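Local atomic coordinates of adenylate cyclase (Hippeastrum hybrid cultivar, PDB entry 6YP4), a protein that hydrolyses inorganic triphosphate as its probable main activity, although it is named an adenylate cyclase, and binds magnesium and a GTP analogue. Residues A50-F55 and V63-S68; D82-D87 and K107-R112. One frame throughout, in Å; residues are numbered along the deposited sequence.

Contact 1 joins strands 49-56 and 61-73 as a β-hairpin, and contact 2 sets helix 109-118 against the next strand, 76-86, of the same antiparallel sheet. Their centres lie 9 Å apart, with strand 61-73 belonging to contact 1 and touching strand 76-86 of contact 2: L64 N lies 2.8 Å from E84 O and L66 N 2.9 Å from D82 O, both probable hydrogen bonds. S65 and E83 pack side by side, CB to CB at 3.4 Å. On their face of the sheet R52, R54, K67 and E83 line the pocket of the bound GTP analogue; on the other face L64 and L66 of contact 1 meet I110 of contact 2.

Contact 1. Residues A50-F55 and V63-S68; sequences ALRIRF and VLSLKS. With GCP (phosphomethylphosphonic acid guanylate ester), chain B.
R52 holds CG anti to its backbone N (chi1 -175°), while K67 holds CG anti to its own carbonyl carbon (chi1 -76°); from 50-55 and 63-68, the arms of an antiparallel β-hairpin, the two long chains rise on the same face of the sheet. Both then grip one phosphate oxygen, R52 NH1 and K67 NZ each hydrogen-bonding GCP O1B at 3.0 Å. R52 NH2 reaches GCP O2A at 2.6 Å, and R54 NH2 donates to GCP O2B at 3.0 Å. NH2 of R54 lies above the plane of the R52 guanidinium, toward its rim; N34 holds R54 NE. Small S65 forms a hydrogen-bonded pair with R52 (R52 N to S65 O, 3.0 Å) and anchors two waters: its OG is hydrogen-bonded to both, and R52 NE donates to water 2 at 3.0 Å. On the opposite face of the sheet L51, I53 and L64 are apolar, as suits a face covered by helices 88-96 and 109-118; L64 CD1 meets I53 CG1 at 3.7 Å. An alanine at R52 would probably leave O2A without this close donor, O1B more dependent on K67, and water 2 short of a partner. Three cations crowded together, with R52 NH1 only 4.4 Å from K67 NZ, probably owe their tolerance to the phosphate charge between them.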
loop_
_atom_site.group_PDB
_atom_site.type_symbol
_atom_site.label_atom_id
_atom_site.label_comp_id
_atom_site.label_asym_id
_atom_site.label_seq_id
_atom_site.Cartn_x
_atom_site.Cartn_y
_atom_site.Cartn_z
ATOM N N ALA A 50 -18.301 -7.907 -8.761
ATOM C CA ALA A 50 -17.252 -7.814 -9.765
ATOM C C ALA A 50 -16.067 -8.652 -9.303
ATOM O O ALA A 50 -15.567 -8.453 -8.190
ATOM C CB ALA A 50 -16.835 -6.357 -9.965
ATOM N N LEU A 51 -15.628 -9.596 -10.144
ATOM C CA LEU A 51 -14.468 -10.447 -9.849
ATOM C C LEU A 51 -13.344 -10.070 -10.810
ATOM O O LEU A 51 -13.466 -10.260 -12.030
ATOM C CB LEU A 51 -14.842 -11.924 -9.971
ATOM C CG LEU A 51 -13.819 -13.039 -9.729
ATOM C CD1 LEU A 51 -13.322 -12.995 -8.309
ATOM C CD2 LEU A 51 -14.488 -14.381 -10.009
ATOM N N ARG A 52 -12.250 -9.537 -10.255
ATOM C CA ARG A 52 -11.148 -8.949 -11.008
ATOM C C ARG A 52 -9.852 -9.690 -10.713
ATOM O O ARG A 52 -9.557 -9.992 -9.553
ATOM C CB ARG A 52 -10.978 -7.468 -10.632
ATOM C CG ARG A 52 -9.915 -6.659 -11.428
ATOM C CD ARG A 52 -9.819 -5.217 -10.892
ATOM N NE ARG A 52 -9.280 -5.151 -9.528
ATOM C CZ ARG A 52 -9.423 -4.109 -8.707
ATOM N NH1 ARG A 52 -10.098 -3.036 -9.091
ATOM N NH2 ARG A 52 -8.888 -4.136 -7.495
ATOM N N ILE A 53 -9.080 -9.976 -11.763
ATOM C CA ILE A 53 -7.681 -10.374 -11.624
ATOM C C ILE A 53 -6.826 -9.258 -12.219
ATOM O O ILE A 53 -6.949 -8.930 -13.406
ATOM C CB ILE A 53 -7.397 -11.733 -12.283
ATOM C CG1 ILE A 53 -8.199 -12.854 -11.587
ATOM C CG2 ILE A 53 -5.895 -12.068 -12.227
ATOM C CD1 ILE A 53 -7.972 -14.242 -12.193
ATOM N N ARG A 54 -5.997 -8.637 -11.383
ATOM C CA ARG A 54 -5.161 -7.511 -11.796
ATOM C C ARG A 54 -3.706 -7.943 -11.886
ATOM O O ARG A 54 -3.159 -8.519 -10.934
ATOM C CB ARG A 54 -5.296 -6.332 -10.826
ATOM C CG ARG A 54 -4.198 -5.253 -10.994
ATOM C CD ARG A 54 -4.385 -4.097 -10.007
ATOM N NE ARG A 54 -5.594 -3.297 -10.236
ATOM C CZ ARG A 54 -6.133 -2.507 -9.312
ATOM N NH1 ARG A 54 -5.578 -2.439 -8.104
ATOM N NH2 ARG A 54 -7.230 -1.803 -9.580
ATOM N N PHE A 55 -3.073 -7.632 -13.014
ATOM C CA PHE A 55 -1.654 -7.888 -13.226
ATOM C C PHE A 55 -0.888 -6.574 -13.161
ATOM O O PHE A 55 -1.307 -5.587 -13.776
ATOM C CB PHE A 55 -1.430 -8.571 -14.583
ATOM C CG PHE A 55 -2.118 -9.901 -14.709
ATOM C CD1 PHE A 55 -1.583 -11.033 -14.125
ATOM C CD2 PHE A 55 -3.295 -10.016 -15.416
ATOM C CE1 PHE A 55 -2.224 -12.262 -14.236
ATOM C CE2 PHE A 55 -3.943 -11.237 -15.528
ATOM C CZ PHE A 55 -3.408 -12.359 -14.947
ATOM N N VAL A 63 -3.244 -9.659 -8.176
ATOM C CA VAL A 63 -4.195 -9.478 -7.083
ATOM C C VAL A 63 -5.580 -9.932 -7.531
ATOM O O VAL A 63 -6.083 -9.478 -8.568
ATOM C CB VAL A 63 -4.242 -8.012 -6.595
ATOM C CG1 VAL A 63 -5.260 -7.867 -5.447
ATOM C CG2 VAL A 63 -2.842 -7.526 -6.137
ATOM N N LEU A 64 -6.207 -10.802 -6.737
ATOM C CA LEU A 64 -7.572 -11.269 -6.980
ATOM C C LEU A 64 -8.533 -10.538 -6.057
ATOM O O LEU A 64 -8.230 -10.351 -4.876
ATOM C CB LEU A 64 -7.673 -12.786 -6.757
ATOM C CG LEU A 64 -9.021 -13.498 -6.766
ATOM C CD1 LEU A 64 -9.541 -13.588 -8.211
ATOM C CD2 LEU A 64 -8.861 -14.894 -6.185
ATOM N N SER A 65 -9.689 -10.118 -6.584
ATOM C CA SER A 65 -10.616 -9.376 -5.733
ATOM C C SER A 65 -12.068 -9.640 -6.100
ATOM O O SER A 65 -12.414 -9.789 -7.277
ATOM C CB SER A 65 -10.367 -7.865 -5.793
ATOM O OG SER A 65 -10.506 -7.359 -7.102
ATOM N N LEU A 66 -12.918 -9.669 -5.078
ATOM C CA LEU A 66 -14.364 -9.657 -5.260
ATOM C C LEU A 66 -14.894 -8.367 -4.652
ATOM O O LEU A 66 -14.632 -8.082 -3.483
ATOM C CB LEU A 66 -15.014 -10.886 -4.619
ATOM C CG LEU A 66 -16.544 -10.957 -4.683
ATOM C CD1 LEU A 66 -17.003 -11.097 -6.139
ATOM C CD2 LEU A 66 -17.032 -12.124 -3.864
ATOM N N LYS A 67 -15.593 -7.566 -5.450
ATOM C CA LYS A 67 -16.165 -6.309 -4.977
ATOM C C LYS A 67 -17.674 -6.331 -5.181
ATOM O O LYS A 67 -18.147 -6.669 -6.271
ATOM C CB LYS A 67 -15.567 -5.120 -5.709
ATOM C CG LYS A 67 -14.184 -4.740 -5.269
ATOM C CD LYS A 67 -13.556 -3.861 -6.318
ATOM C CE LYS A 67 -12.566 -2.888 -5.719
ATOM N NZ LYS A 67 -12.924 -1.507 -6.126
ATOM N N SER A 68 -18.426 -5.946 -4.149
ATOM C CA SER A 68 -19.858 -6.189 -4.121
ATOM C C SER A 68 -20.623 -4.958 -3.660
ATOM O O SER A 68 -20.198 -4.254 -2.737
ATOM C CB SER A 68 -20.193 -7.365 -3.206
ATOM O OG SER A 68 -19.566 -8.545 -3.673
HETATM P PG GCP B . -10.733 2.074 -8.133
HETATM O O1G GCP B . -11.303 3.461 -8.140
HETATM O O2G GCP B . -9.784 1.885 -9.296
HETATM O O3G GCP B . -11.853 1.067 -8.208
HETATM C C3B GCP B . -9.809 1.852 -6.573
HETATM P PB GCP B . -9.166 0.114 -6.514
HETATM O O1B GCP B . -10.159 -0.880 -7.045
HETATM O O2B GCP B . -7.835 0.010 -7.217
HETATM O O3A GCP B . -8.939 -0.198 -4.916
HETATM P PA GCP B . -8.071 -1.520 -4.470
HETATM O O1A GCP B . -8.812 -2.152 -3.305
HETATM O O2A GCP B . -8.047 -2.473 -5.646
HETATM O "O5'" GCP B . -6.492 -1.070 -4.075
HETATM C "C5'" GCP B . -6.194 0.312 -3.923
HETATM C "C4'" GCP B . -6.934 0.929 -2.661
HETATM O "O4'" GCP B . -6.841 0.050 -1.377
HETATM C "C3'" GCP B . -6.372 2.034 -2.350
HETATM O "O3'" GCP B . -7.378 3.028 -2.033
HETATM C "C2'" GCP B . -5.330 1.725 -1.074
HETATM O "O2'" GCP B . -5.330 2.807 -0.068
HETATM C "C1'" GCP B . -5.618 0.591 -0.562
HETATM N N9 GCP B . -4.431 -0.345 -0.691
HETATM C C8 GCP B . -4.352 -1.207 -1.712
HETATM N N7 GCP B . -3.214 -1.917 -1.596
HETATM C C5 GCP B . -2.581 -1.487 -0.493
HETATM C C6 GCP B . -1.378 -1.866 0.099
HETATM O O6 GCP B . -0.717 -2.721 -0.391
HETATM N N1 GCP B . -0.968 -1.268 1.218
HETATM C C2 GCP B . -1.726 -0.287 1.779
HETATM N N2 GCP B . -1.177 0.295 3.002
HETATM N N3 GCP B . -2.900 0.085 1.201
HETATM C C4 GCP B . -3.326 -0.518 0.065
HETATM O O HOH W 1 -13.143 -6.863 -7.734
HETATM O O HOH W 2 -7.843 -7.421 -8.291
#

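Contact 2. Residues D82-D87 and K107-R112; sequences DEEEID and KSRIWR. With GCP (phosphomethylphosphonic acid guanylate ester), chain B.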
loop_
_atom_site.group_PDB
_atom_site.type_symbol
_atom_site.label_atom_id
_atom_site.label_comp_id
_atom_site.label_asym_id
_atom_site.label_seq_id
_atom_site.Cartn_x
_atom_site.Cartn_y
_atom_site.Cartn_z
ATOM N N ASP A 82 -13.135 -7.929 -0.933
ATOM C CA ASP A 82 -12.245 -8.909 -0.326
ATOM C C ASP A 82 -11.213 -9.195 -1.398
ATOM O O ASP A 82 -11.589 -9.516 -2.531
ATOM C CB ASP A 82 -12.995 -10.175 0.091
ATOM C CG ASP A 82 -12.141 -11.104 0.932
ATOM O OD1 ASP A 82 -11.035 -10.684 1.318
ATOM O OD2 ASP A 82 -12.568 -12.240 1.210
ATOM N N GLU A 83 -9.931 -8.990 -1.090
ATOM C CA GLU A 83 -8.908 -9.216 -2.097
ATOM C C GLU A 83 -7.643 -9.794 -1.477
ATOM O O GLU A 83 -7.422 -9.734 -0.262
ATOM C CB GLU A 83 -8.593 -7.935 -2.885
ATOM C CG GLU A 83 -8.013 -6.811 -2.093
ATOM C CD GLU A 83 -7.570 -5.637 -2.970
ATOM O OE1 GLU A 83 -6.873 -4.742 -2.441
ATOM O OE2 GLU A 83 -7.915 -5.604 -4.178
ATOM N N GLU A 84 -6.808 -10.368 -2.342
ATOM C CA GLU A 84 -5.633 -11.096 -1.878
ATOM C C GLU A 84 -4.690 -11.268 -3.051
ATOM O O GLU A 84 -5.133 -11.467 -4.193
ATOM C CB GLU A 84 -6.006 -12.471 -1.294
ATOM C CG GLU A 84 -4.859 -13.090 -0.484
ATOM C CD GLU A 84 -5.192 -14.412 0.160
ATOM O OE1 GLU A 84 -6.090 -15.129 -0.315
ATOM O OE2 GLU A 84 -4.577 -14.692 1.201
ATOM N N GLU A 85 -3.397 -11.148 -2.771
ATOM C CA GLU A 85 -2.395 -11.402 -3.791
ATOM C C GLU A 85 -2.316 -12.891 -4.080
ATOM O O GLU A 85 -2.451 -13.721 -3.176
ATOM C CB GLU A 85 -1.026 -10.876 -3.357
ATOM C CG GLU A 85 -0.897 -9.366 -3.451
ATOM C CD GLU A 85 0.538 -8.881 -3.328
ATOM O OE1 GLU A 85 0.746 -7.649 -3.379
ATOM O OE2 GLU A 85 1.456 -9.722 -3.167
ATOM N N ILE A 86 -2.124 -13.230 -5.363
ATOM C CA ILE A 86 -1.999 -14.621 -5.795
ATOM C C ILE A 86 -0.789 -14.768 -6.716
ATOM O O ILE A 86 -0.185 -13.790 -7.155
ATOM C CB ILE A 86 -3.277 -15.141 -6.498
ATOM C CG1 ILE A 86 -3.534 -14.382 -7.802
ATOM C CG2 ILE A 86 -4.482 -15.042 -5.587
ATOM C CD1 ILE A 86 -4.499 -15.091 -8.724
ATOM N N ASP A 87 -0.425 -16.018 -6.983
ATOM C CA ASP A 87 0.714 -16.314 -7.855
ATOM C C ASP A 87 0.345 -15.851 -9.277
ATOM O O ASP A 87 -0.662 -16.314 -9.811
ATOM C CB ASP A 87 1.004 -17.813 -7.773
ATOM C CG ASP A 87 2.107 -18.282 -8.708
ATOM O OD1 ASP A 87 2.501 -17.573 -9.658
ATOM O OD2 ASP A 87 2.585 -19.401 -8.461
ATOM N N LYS A 107 -8.224 -23.091 -3.316
ATOM C CA LYS A 107 -7.803 -22.747 -1.963
ATOM C C LYS A 107 -7.995 -21.274 -1.619
ATOM O O LYS A 107 -7.669 -20.864 -0.501
ATOM C CB LYS A 107 -6.340 -23.134 -1.745
ATOM C CG LYS A 107 -5.957 -24.482 -2.322
ATOM C CD LYS A 107 -4.505 -24.835 -2.008
ATOM C CE LYS A 107 -4.287 -26.339 -2.105
ATOM N NZ LYS A 107 -4.804 -27.071 -0.910
ATOM N N SER A 108 -8.531 -20.471 -2.528
ATOM C CA SER A 108 -8.642 -19.041 -2.279
ATOM C C SER A 108 -9.852 -18.725 -1.408
ATOM O O SER A 108 -10.966 -19.199 -1.664
ATOM C CB SER A 108 -8.742 -18.270 -3.594
ATOM O OG SER A 108 -9.176 -16.941 -3.343
ATOM N N ARG A 109 -9.623 -17.902 -0.386
ATOM C CA ARG A 109 -10.715 -17.291 0.359
ATOM C C ARG A 109 -11.691 -16.575 -0.570
ATOM O O ARG A 109 -12.910 -16.613 -0.359
ATOM C CB ARG A 109 -10.127 -16.315 1.380
ATOM C CG ARG A 109 -11.125 -15.472 2.117
ATOM C CD ARG A 109 -10.419 -14.521 3.079
ATOM N NE ARG A 109 -10.063 -13.243 2.453
ATOM C CZ ARG A 109 -8.819 -12.812 2.253
ATOM N NH1 ARG A 109 -8.613 -11.632 1.688
ATOM N NH2 ARG A 109 -7.777 -13.543 2.623
ATOM N N ILE A 110 -11.172 -15.930 -1.616
ATOM C CA ILE A 110 -12.009 -15.133 -2.511
ATOM C C ILE A 110 -12.884 -16.033 -3.363
ATOM O O ILE A 110 -14.096 -15.821 -3.501
ATOM C CB ILE A 110 -11.140 -14.217 -3.394
ATOM C CG1 ILE A 110 -9.991 -13.596 -2.597
ATOM C CG2 ILE A 110 -12.008 -13.125 -4.035
ATOM C CD1 ILE A 110 -10.434 -12.655 -1.524
ATOM N N TRP A 111 -12.279 -17.053 -3.981
ATOM C CA TRP A 111 -13.092 -18.017 -4.710
ATOM C C TRP A 111 -14.113 -18.679 -3.788
ATOM O O TRP A 111 -15.272 -18.877 -4.171
ATOM C CB TRP A 111 -12.210 -19.068 -5.376
ATOM C CG TRP A 111 -13.010 -20.105 -6.073
ATOM C CD1 TRP A 111 -13.107 -21.436 -5.756
ATOM C CD2 TRP A 111 -13.853 -19.899 -7.203
ATOM N NE1 TRP A 111 -13.965 -22.065 -6.637
ATOM C CE2 TRP A 111 -14.437 -21.134 -7.538
ATOM C CE3 TRP A 111 -14.171 -18.783 -7.976
ATOM C CZ2 TRP A 111 -15.319 -21.287 -8.612
ATOM C CZ3 TRP A 111 -15.043 -18.932 -9.049
ATOM C CH2 TRP A 111 -15.607 -20.172 -9.356
ATOM N N ARG A 112 -13.707 -19.004 -2.556
ATOM C CA ARG A 112 -14.657 -19.572 -1.603
ATOM C C ARG A 112 -15.844 -18.637 -1.394
ATOM O O ARG A 112 -16.989 -19.092 -1.312
ATOM C CB ARG A 112 -13.951 -19.878 -0.273
ATOM C CG ARG A 112 -14.623 -20.915 0.626
ATOM C CD ARG A 112 -15.195 -22.101 -0.170
ATOM N NE ARG A 112 -14.199 -22.732 -1.022
ATOM C CZ ARG A 112 -14.504 -23.546 -2.032
ATOM N NH1 ARG A 112 -13.547 -24.086 -2.780
ATOM N NH2 ARG A 112 -15.777 -23.820 -2.311
HETATM P PG GCP B . -10.733 2.074 -8.133
HETATM O O1G GCP B . -11.303 3.461 -8.140
HETATM O O2G GCP B . -9.784 1.885 -9.296
HETATM O O3G GCP B . -11.853 1.067 -8.208
HETATM C C3B GCP B . -9.809 1.852 -6.573
HETATM P PB GCP B . -9.166 0.114 -6.514
HETATM O O1B GCP B . -10.159 -0.880 -7.045
HETATM O O2B GCP B . -7.835 0.010 -7.217
HETATM O O3A GCP B . -8.939 -0.198 -4.916
HETATM P PA GCP B . -8.071 -1.520 -4.470
HETATM O O1A GCP B . -8.812 -2.152 -3.305
HETATM O O2A GCP B . -8.047 -2.473 -5.646
HETATM O "O5'" GCP B . -6.492 -1.070 -4.075
HETATM C "C5'" GCP B . -6.194 0.312 -3.923
HETATM C "C4'" GCP B . -6.934 0.929 -2.661
HETATM O "O4'" GCP B . -6.841 0.050 -1.377
HETATM C "C3'" GCP B . -6.372 2.034 -2.350
HETATM O "O3'" GCP B . -7.378 3.028 -2.033
HETATM C "C2'" GCP B . -5.330 1.725 -1.074
HETATM O "O2'" GCP B . -5.330 2.807 -0.068
HETATM C "C1'" GCP B . -5.618 0.591 -0.562
HETATM N N9 GCP B . -4.431 -0.345 -0.691
HETATM C C8 GCP B . -4.352 -1.207 -1.712
HETATM N N7 GCP B . -3.214 -1.917 -1.596
HETATM C C5 GCP B . -2.581 -1.487 -0.493
HETATM C C6 GCP B . -1.378 -1.866 0.099
HETATM O O6 GCP B . -0.717 -2.721 -0.391
HETATM N N1 GCP B . -0.968 -1.268 1.218
HETATM C C2 GCP B . -1.726 -0.287 1.779
HETATM N N2 GCP B . -1.177 0.295 3.002
HETATM N N3 GCP B . -2.900 0.085 1.201
HETATM C C4 GCP B . -3.326 -0.518 0.065
HETATM O O HOH W 3 -7.041 -17.341 0.791
HETATM O O HOH W 4 -6.837 -15.824 -2.697
#
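D82 turns its carboxylate to the guanidinium of R109, whose NE donates to both OD1 and OD2 at 3.0 Å while NH1 takes OD1 at 2.6 Å. The two planes are only 25° apart, and NE meets each oxygen on its syn lone pair; the bend at chi3 (89°) sets NE of R109 facing the carboxylate, within reach of a short acid. R113 binds OD2 as well. E83 points away from the helix into the ligand pocket, its OE1 3.3 Å from GCP O1A; a bound magnesium, about 3 Å from the side chain, and a salt bridge to R141 of the second subunit probably offset repulsion by the phosphate. This switch of direction suits a strand of the antiparallel β tunnel of the CYTH fold: an acid inward for the metal, acids outward for the flanking helix. E84 again faces the helix, its OE2 making a long salt bridge of 3.7 Å to R109 NH2 and bonding H26 of the second subunit. OE1 accepts from two waters at 2.6 Å; one accepts from the backbone N of R109, the other meets OG of S108, the N-cap of helix 109-118, which accepts from W111 N at 3.2 Å.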